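Local coordinates for La-related protein 7 homolog (Schizosaccharomyces pombe, PDB 6TZN) that binds the telomerase RNA ter1 and promotes its assembly with the catalytic subunit trt1 into the telomerase ribonucleoprotein, the chain here being its C-terminal xRRM domain, at residues T27-S30 with L31-V35; C72-A75 with F76-Q79; H86-I89 with R90-R93. All blocks are in the same frame, centred on the assembly; numbering follows the deposited sequence.

Interaction 1: residues T27-S30 with L31-V35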
# COMPACT_ATOMS: atom_id res chain seq x y z
N THR A 27 10.20 4.63 -2.51
CA THR A 27 9.75 5.08 -1.20
C THR A 27 8.53 4.30 -0.75
O THR A 27 8.44 3.90 0.41
CB THR A 27 9.47 6.58 -1.20
OG1 THR A 27 10.64 7.28 -1.63
CG2 THR A 27 9.08 7.07 0.20
N ILE A 28 7.57 4.07 -1.66
CA ILE A 28 6.40 3.28 -1.30
C ILE A 28 6.81 1.89 -0.83
O ILE A 28 6.31 1.39 0.18
CB ILE A 28 5.39 3.22 -2.47
CG1 ILE A 28 4.87 4.62 -2.82
CG2 ILE A 28 4.25 2.27 -2.13
CD1 ILE A 28 4.21 4.67 -4.19
N HIS A 29 7.73 1.26 -1.55
CA HIS A 29 8.20 -0.06 -1.15
C HIS A 29 8.80 -0.03 0.26
O HIS A 29 8.47 -0.87 1.11
CB HIS A 29 9.23 -0.58 -2.16
CG HIS A 29 9.66 -1.99 -1.91
ND1 HIS A 29 9.30 -3.03 -2.73
CD2 HIS A 29 10.43 -2.53 -0.93
CE1 HIS A 29 9.83 -4.16 -2.28
NE2 HIS A 29 10.51 -3.88 -1.18
N SER A 30 9.66 0.95 0.53
CA SER A 30 10.28 1.05 1.85
C SER A 30 9.25 1.33 2.92
O SER A 30 9.32 0.77 4.02
CB SER A 30 11.34 2.15 1.84
OG SER A 30 12.40 1.79 0.98
N LEU A 31 8.29 2.22 2.63
CA LEU A 31 7.24 2.53 3.60
C LEU A 31 6.41 1.29 3.91
O LEU A 31 6.15 0.98 5.09
CB LEU A 31 6.36 3.66 3.05
CG LEU A 31 5.26 4.21 3.95
CD1 LEU A 31 4.98 5.68 3.59
CD2 LEU A 31 3.99 3.39 3.83
N LEU A 32 5.98 0.57 2.88
CA LEU A 32 5.21 -0.64 3.10
C LEU A 32 5.99 -1.65 3.94
O LEU A 32 5.45 -2.24 4.87
CB LEU A 32 4.82 -1.26 1.76
CG LEU A 32 3.79 -0.49 0.94
CD1 LEU A 32 3.62 -1.14 -0.42
CD2 LEU A 32 2.45 -0.41 1.66
N SER A 33 7.28 -1.84 3.63
CA SER A 33 8.09 -2.78 4.40
C SER A 33 8.24 -2.34 5.85
O SER A 33 8.17 -3.16 6.77
CB SER A 33 9.46 -2.94 3.74
OG SER A 33 9.31 -3.35 2.39
N TYR A 34 8.45 -1.05 6.07
CA TYR A 34 8.60 -0.52 7.41
C TYR A 34 7.34 -0.76 8.24
O TYR A 34 7.41 -1.25 9.37
CB TYR A 34 8.92 0.98 7.32
CG TYR A 34 9.20 1.64 8.64
CD1 TYR A 34 8.17 2.09 9.45
CD2 TYR A 34 10.51 1.81 9.08
CE1 TYR A 34 8.43 2.68 10.67
CE2 TYR A 34 10.78 2.41 10.29
CZ TYR A 34 9.74 2.84 11.08
OH TYR A 34 10.01 3.44 12.29
N VAL A 35 6.18 -0.43 7.67
CA VAL A 35 4.92 -0.61 8.37
C VAL A 35 4.62 -2.09 8.60
O VAL A 35 4.23 -2.50 9.70
CB VAL A 35 3.80 0.11 7.59
CG1 VAL A 35 2.44 -0.20 8.15
CG2 VAL A 35 4.04 1.61 7.60

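Interaction 2: residues C72-A75 with F76-Q79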
# COMPACT_ATOMS: atom_id res chain seq x y z
N CYS A 72 -1.06 -6.21 5.31
CA CYS A 72 -1.00 -4.79 4.95
C CYS A 72 -2.26 -4.06 5.40
O CYS A 72 -2.19 -2.98 6.00
CB CYS A 72 -0.82 -4.68 3.44
SG CYS A 72 -0.89 -2.99 2.82
N ILE A 73 -3.43 -4.64 5.12
CA ILE A 73 -4.69 -4.01 5.53
C ILE A 73 -4.73 -3.81 7.04
O ILE A 73 -5.07 -2.73 7.54
CB ILE A 73 -5.89 -4.84 5.04
CG1 ILE A 73 -5.89 -4.95 3.52
CG2 ILE A 73 -7.19 -4.22 5.55
CD1 ILE A 73 -5.85 -3.64 2.82
N ASN A 74 -4.36 -4.85 7.79
CA ASN A 74 -4.39 -4.76 9.25
C ASN A 74 -3.40 -3.71 9.75
O ASN A 74 -3.70 -2.98 10.70
CB ASN A 74 -4.07 -6.12 9.87
CG ASN A 74 -5.17 -7.14 9.64
OD1 ASN A 74 -6.31 -6.77 9.36
ND2 ASN A 74 -4.83 -8.42 9.75
N ALA A 75 -2.23 -3.63 9.12
CA ALA A 75 -1.20 -2.70 9.57
C ALA A 75 -1.68 -1.25 9.48
O ALA A 75 -1.52 -0.47 10.43
CB ALA A 75 0.06 -2.89 8.73
N PHE A 76 -2.25 -0.86 8.34
CA PHE A 76 -2.69 0.53 8.21
C PHE A 76 -3.97 0.82 8.98
O PHE A 76 -4.22 1.98 9.33
CB PHE A 76 -2.83 0.93 6.74
CG PHE A 76 -1.51 1.12 6.06
CD1 PHE A 76 -0.78 2.28 6.25
CD2 PHE A 76 -0.97 0.11 5.27
CE1 PHE A 76 0.44 2.46 5.64
CE2 PHE A 76 0.25 0.28 4.65
CZ PHE A 76 0.96 1.46 4.83
N ARG A 77 -4.77 -0.21 9.28
CA ARG A 77 -5.94 0.02 10.12
C ARG A 77 -5.54 0.30 11.56
O ARG A 77 -6.16 1.14 12.23
CB ARG A 77 -6.88 -1.19 10.06
CG ARG A 77 -8.19 -0.95 10.80
CD ARG A 77 -9.01 -2.23 10.91
NE ARG A 77 -8.39 -3.20 11.80
CZ ARG A 77 -7.84 -4.34 11.40
NH1 ARG A 77 -7.85 -4.66 10.11
NH2 ARG A 77 -7.30 -5.16 12.28
N THR A 78 -4.49 -0.37 12.04
CA THR A 78 -4.12 -0.25 13.44
C THR A 78 -3.02 0.77 13.70
O THR A 78 -2.88 1.23 14.84
CB THR A 78 -3.76 -1.62 14.03
OG1 THR A 78 -2.64 -2.17 13.32
CG2 THR A 78 -4.93 -2.58 13.91
N GLN A 79 -2.25 1.16 12.69
CA GLN A 79 -1.18 2.14 12.84
C GLN A 79 -1.58 3.44 12.13
O GLN A 79 -1.88 3.42 10.93
CB GLN A 79 0.12 1.62 12.23
CG GLN A 79 0.59 0.26 12.75
CD GLN A 79 1.83 -0.23 12.00
OE1 GLN A 79 2.67 0.57 11.61
NE2 GLN A 79 1.93 -1.54 11.80

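Interaction 3: residues H86-I89 with R90-R93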
# COMPACT_ATOMS: atom_id res chain seq x y z
N HIS A 86 7.96 13.63 0.35
CA HIS A 86 7.97 12.66 -0.73
C HIS A 86 8.86 11.46 -0.44
O HIS A 86 8.67 10.40 -1.06
CB HIS A 86 8.39 13.35 -2.03
CG HIS A 86 9.83 13.73 -2.08
ND1 HIS A 86 10.82 12.86 -2.47
CD2 HIS A 86 10.45 14.90 -1.80
CE1 HIS A 86 11.99 13.47 -2.42
NE2 HIS A 86 11.79 14.71 -2.02
N ASP A 87 9.83 11.58 0.47
CA ASP A 87 10.77 10.49 0.75
C ASP A 87 10.64 9.96 2.17
O ASP A 87 11.54 9.28 2.66
CB ASP A 87 12.22 10.87 0.42
CG ASP A 87 12.68 12.14 1.11
OD1 ASP A 87 12.01 12.62 2.04
OD2 ASP A 87 13.74 12.68 0.70
N ASP A 88 9.52 10.25 2.82
CA ASP A 88 9.28 9.80 4.19
C ASP A 88 8.88 8.33 4.19
O ASP A 88 7.88 7.95 3.59
CB ASP A 88 8.17 10.66 4.78
CG ASP A 88 7.89 10.39 6.24
OD1 ASP A 88 8.68 9.68 6.90
OD2 ASP A 88 6.86 10.91 6.71
N ILE A 89 9.67 7.50 4.88
CA ILE A 89 9.43 6.07 5.00
C ILE A 89 8.66 5.71 6.27
O ILE A 89 7.79 4.84 6.25
CB ILE A 89 10.78 5.31 4.94
CG1 ILE A 89 11.44 5.48 3.56
CG2 ILE A 89 10.59 3.84 5.31
CD1 ILE A 89 12.88 5.03 3.56
N ARG A 90 8.99 6.33 7.41
CA ARG A 90 8.36 5.90 8.65
C ARG A 90 7.01 6.55 8.88
O ARG A 90 6.17 5.98 9.58
CB ARG A 90 9.32 6.04 9.83
CG ARG A 90 9.56 7.43 10.32
CD ARG A 90 10.76 7.45 11.28
NE ARG A 90 12.00 7.76 10.57
CZ ARG A 90 13.18 7.97 11.14
NH1 ARG A 90 13.32 7.85 12.46
NH2 ARG A 90 14.23 8.28 10.39
N ALA A 91 6.77 7.71 8.27
CA ALA A 91 5.42 8.27 8.15
C ALA A 91 4.74 8.46 9.51
O ALA A 91 3.57 8.11 9.71
CB ALA A 91 4.57 7.43 7.19
N HIS A 92 5.45 9.08 10.45
CA HIS A 92 4.82 9.40 11.73
C HIS A 92 3.86 10.57 11.56
O HIS A 92 4.20 11.59 10.96
CB HIS A 92 5.88 9.76 12.77
CG HIS A 92 6.72 8.61 13.19
ND1 HIS A 92 7.83 8.75 13.99
CD2 HIS A 92 6.64 7.29 12.89
CE1 HIS A 92 8.38 7.57 14.19
NE2 HIS A 92 7.67 6.66 13.54
N ARG A 93 2.66 10.42 12.11
CA ARG A 93 1.72 11.54 12.12
C ARG A 93 2.27 12.66 12.99
O ARG A 93 2.83 12.41 14.06
CB ARG A 93 0.35 11.07 12.62
CG ARG A 93 0.26 10.74 14.12
CD ARG A 93 -0.24 11.94 14.93
NE ARG A 93 -0.47 11.61 16.33
CZ ARG A 93 0.45 11.71 17.29
NH1 ARG A 93 1.68 12.14 17.00
NH2 ARG A 93 0.15 11.39 18.54

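Interaction 1: residues T27-S30 with L31-V35
H29 and S33 meet one turn apart on helix 25-39, where two donors from S33 converge on H29 O. The backbone S33 N is 3.0 Å from H29 O, while the hydroxyl S33 OG gives H29 O a second bond of 2.9 Å. They arrive on opposite faces of the carbonyl plane, and the hydroxyl stands well above that plane. With OG beside its own backbone N (chi1 -56°), S33 folds back along the helix toward the preceding turn. S33 OG also lies obliquely to the H29 imidazole, 3.6 Å from H29 CD2. On another side of the helix I28 and L32 lie side by side and point the same way: I28 CG2 meets L32 CD1 at 3.9 Å. L32 CG is pressed more tightly against the backbone, 3.2 Å from I28 O, which also accepts the nearly straight bond from L32 N (172°). Further out, the H29 side chain packs on P47 and I50 of strand 47-51, and I28 on I50 and Y52, while L31 and L32 rest on F76 of helix 66-78. T27 OG1 is hydrogen-bonded to N24 OD1, near the start of the helix. Helix 25-39 is the first helix of the RRM fold; here its apolar flank is turned into the core and the S33 hydroxyl folds back on the preceding turn.

Interaction 2: residues C72-A75 with F76-Q79
R77 and N74 run side by side on the last turns of helix 66-78, and the arginine reaches back to hold the amide. R77 CB starts 3.5 Å from I73 O, the carbonyl that also accepts R77 N. With CG anti to the backbone N (chi1 -174°) the chain first leaves the helix, and the bend at chi3 (69°) then turns the guanidinium back over N74. R77 CZ comes to 3.5 Å from N74 OD1, and R77 NH1 ends on N74 OD1 at 2.7 Å, fairly straight. OD1 lies at the edge of the guanidinium, near its plane, although the two flat groups are steeply inclined to each other. The backbone oxygen N74 O is itself gripped twice, by T78 N at 3.0 Å and by T78 OG1 at 2.9 Å, one donor on each side of the carbonyl plane. On the buried flank C72 SG makes a sulfur-aromatic contact at the edge of F76, 3.9 Å from CE2, and both side chains touch A104 of strand 103-106. Q79 N still bonds to A75 O as the backbone turns out of helical geometry. This is the C-terminal end of the second RRM helix, with its polar outer side and its sheet-facing core side.

Interaction 3: residues H86-I89 with R90-R93
D88 points its carboxylate across the turn at the backbone of A91, and its two oxygens divide the work. D88 OD1 takes the hydrogen bond from A91 N at 3.1 Å, the donor standing 48° above the carboxylate plane. D88 OD2 lies over the alpha carbon, 3.3 Å from A91 CA, and accepts a second bond from N84 N. A chi1 of -175°, with CG opposite the backbone N, carries the carboxylate in among the backbone of A91 and N84. R90, between D88 and A91 in sequence, is turned differently: its CB faces away from the aspartate, and its CG sits over the centre of the H92 imidazole, 3.8 Å above the ring plane. The R90 NE stays 5.3 Å from D88 OD1, too far for a salt bridge, though the opposite charges may still attract. I89 turns its side chain off the loop toward S30 and Y34 of helix 25-39, while its carbonyl O is buried with no partner in the model. A91 has positive phi (57°), a left-handed helical backbone that redirects the chain at this bend, and backbone bonds tie A91 to K82, earlier in the same loop. One carboxylate shared between two backbone N-H groups would probably favour the charged form of D88; polar contacts set the bend, while I89, R90 and A91 lay the loop on helix 25-39.

The three contacts come in series along the chain: interaction 1 on helix 25-39, interaction 2 on helix 66-78, and interaction 3 in the long loop before strand 103-106. Interactions 1 and 2 have centres about 13 Å apart and touch where V35 packs on A75 and V35 O probably accepts a hydrogen bond from Q79 NE2, joining the two RRM helices that cover the four-stranded antiparallel sheet. Interaction 3 lies about 9 Å, centre to centre, from interaction 1, with R90 against Y34 and H86 against T27, but its nearest atoms are about 7 Å from interaction 2. Helix 66-78 and the loop thus both pack on helix 25-39 in the C-terminal xRRM of this RNA-binding telomerase protein.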